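Local coordinates for uncharacterized protein A6V7T0 (Pseudomonas aeruginosa, PDB 3K12) that is of unknown function but belongs to the YjgF-like family, with two helices packed on a mixed beta-sheet, and forms a trimer, at residues Gly33-Gln36 with Asp37-Gln41. Sequence-based numbering, arbitrary orientation.
Sequences GDIQ and DQTRQ
D34 is the N-cap of helix 35-52, the first of the two helices in this YjgF-like fold, and its carboxylate takes the amide of D37: D37 N donates to D34 OD1 at 2.8 Å with an N-H...O angle of 162°. With CG between the backbone N and the carbonyl carbon (chi1 58°), OD1 is placed to face D37 N. Behind the cap, D34 O accepts from Q38 N at 2.9 Å, the opening backbone bond of the helix. The Q38 side chain then runs back to G33, extended beyond CG, and its NE2 donates a hydrogen bond to G33 O at 3.0 Å. Two further bonds hold the same amide: R103 O also accepts from NE2, and R105 N donates to OE1, which ties the helix start to the chain leading into strand 106-113. G33 O has a second, weak donor in R105 NE, whereas G33 N is buried here without a partner in the model. D37 OD2 takes a weak bond from Q41 NE2, while Q41 OE1 accepts from D30 N. On the buried side T39 packs against V106 and L76, and I35 O serves two donors there, T39 N and T39 OG1, each at 2.8 Å and reaching it from opposite faces of the carbonyl plane.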
loop_
_atom_site.group_PDB
_atom_site.type_symbol
_atom_site.label_atom_id
_atom_site.label_comp_id
_atom_site.label_asym_id
_atom_site.label_seq_id
_atom_site.Cartn_x
_atom_site.Cartn_y
_atom_site.Cartn_z
ATOM N N GLY D 33 18.533 12.682 12.320
ATOM C CA GLY D 33 17.556 13.556 12.977
ATOM C C GLY D 33 16.403 12.805 13.626
ATOM O O GLY D 33 16.268 11.586 13.454
ATOM N N ASP D 34 15.585 13.554 14.366
ATOM C CA ASP D 34 14.401 13.042 15.054
ATOM C C ASP D 34 13.262 12.805 14.064
ATOM O O ASP D 34 13.405 13.066 12.860
ATOM C CB ASP D 34 13.948 13.989 16.201
ATOM C CG ASP D 34 13.638 15.418 15.748
ATOM O OD1 ASP D 34 13.234 15.675 14.599
ATOM O OD2 ASP D 34 13.758 16.329 16.605
ATOM N N ILE D 35 12.127 12.333 14.573
ATOM C CA ILE D 35 10.998 12.013 13.689
ATOM C C ILE D 35 10.525 13.222 12.902
ATOM O O ILE D 35 10.193 13.107 11.718
ATOM C CB ILE D 35 9.829 11.315 14.432
ATOM C CG1 ILE D 35 8.665 11.018 13.464
ATOM C CG2 ILE D 35 9.353 12.138 15.639
ATOM C CD1 ILE D 35 8.979 9.907 12.458
ATOM N N GLN D 36 10.490 14.397 13.539
ATOM C CA GLN D 36 10.010 15.585 12.873
ATOM C C GLN D 36 10.919 15.933 11.699
ATOM O O GLN D 36 10.453 16.265 10.586
ATOM C CB GLN D 36 9.944 16.770 13.848
ATOM C CG GLN D 36 8.796 16.690 14.863
ATOM C CD GLN D 36 9.188 16.150 16.228
ATOM O OE1 GLN D 36 8.500 16.438 17.213
ATOM N NE2 GLN D 36 10.266 15.360 16.306
ATOM N N ASP D 37 12.218 15.874 11.961
ATOM C CA ASP D 37 13.216 16.187 10.940
ATOM C C ASP D 37 13.076 15.212 9.764
ATOM O O ASP D 37 13.027 15.643 8.608
ATOM C CB ASP D 37 14.627 16.151 11.544
ATOM C CG ASP D 37 15.727 16.378 10.507
ATOM O OD1 ASP D 37 15.645 17.363 9.746
ATOM O OD2 ASP D 37 16.679 15.568 10.452
ATOM N N GLN D 38 12.968 13.923 10.072
ATOM C CA GLN D 38 12.895 12.890 9.019
ATOM C C GLN D 38 11.614 12.986 8.212
ATOM O O GLN D 38 11.635 12.865 6.981
ATOM C CB GLN D 38 13.053 11.506 9.593
ATOM C CG GLN D 38 14.430 11.284 10.210
ATOM C CD GLN D 38 14.791 9.831 10.380
ATOM O OE1 GLN D 38 14.243 8.955 9.697
ATOM N NE2 GLN D 38 15.747 9.554 11.270
ATOM N N THR D 39 10.513 13.283 8.894
ATOM C CA THR D 39 9.221 13.450 8.244
ATOM C C THR D 39 9.257 14.654 7.284
ATOM O O THR D 39 8.765 14.592 6.155
ATOM C CB THR D 39 8.083 13.585 9.281
ATOM O OG1 THR D 39 8.065 12.407 10.108
ATOM C CG2 THR D 39 6.735 13.735 8.585
ATOM N N ARG D 40 9.854 15.769 7.740
ATOM C CA ARG D 40 9.962 16.955 6.894
ATOM C C ARG D 40 10.804 16.654 5.655
ATOM O O ARG D 40 10.424 17.043 4.559
ATOM C CB ARG D 40 10.685 18.068 7.649
ATOM C CG ARG D 40 10.021 18.521 8.897
ATOM C CD ARG D 40 10.922 19.472 9.761
ATOM N NE ARG D 40 10.088 19.930 10.865
ATOM C CZ ARG D 40 9.030 20.720 10.666
ATOM N NH1 ARG D 40 8.239 21.071 11.662
ATOM N NH2 ARG D 40 8.779 21.150 9.442
ATOM N N GLN D 41 11.953 16.015 5.857
ATOM C CA GLN D 41 12.831 15.636 4.727
ATOM C C GLN D 41 12.072 14.825 3.675
ATOM O O GLN D 41 12.185 15.088 2.469
ATOM C CB GLN D 41 14.033 14.817 5.165
ATOM C CG GLN D 41 15.127 15.596 5.915
ATOM C CD GLN D 41 16.239 14.673 6.340
ATOM O OE1 GLN D 41 16.869 14.015 5.507
ATOM N NE2 GLN D 41 16.465 14.575 7.655
#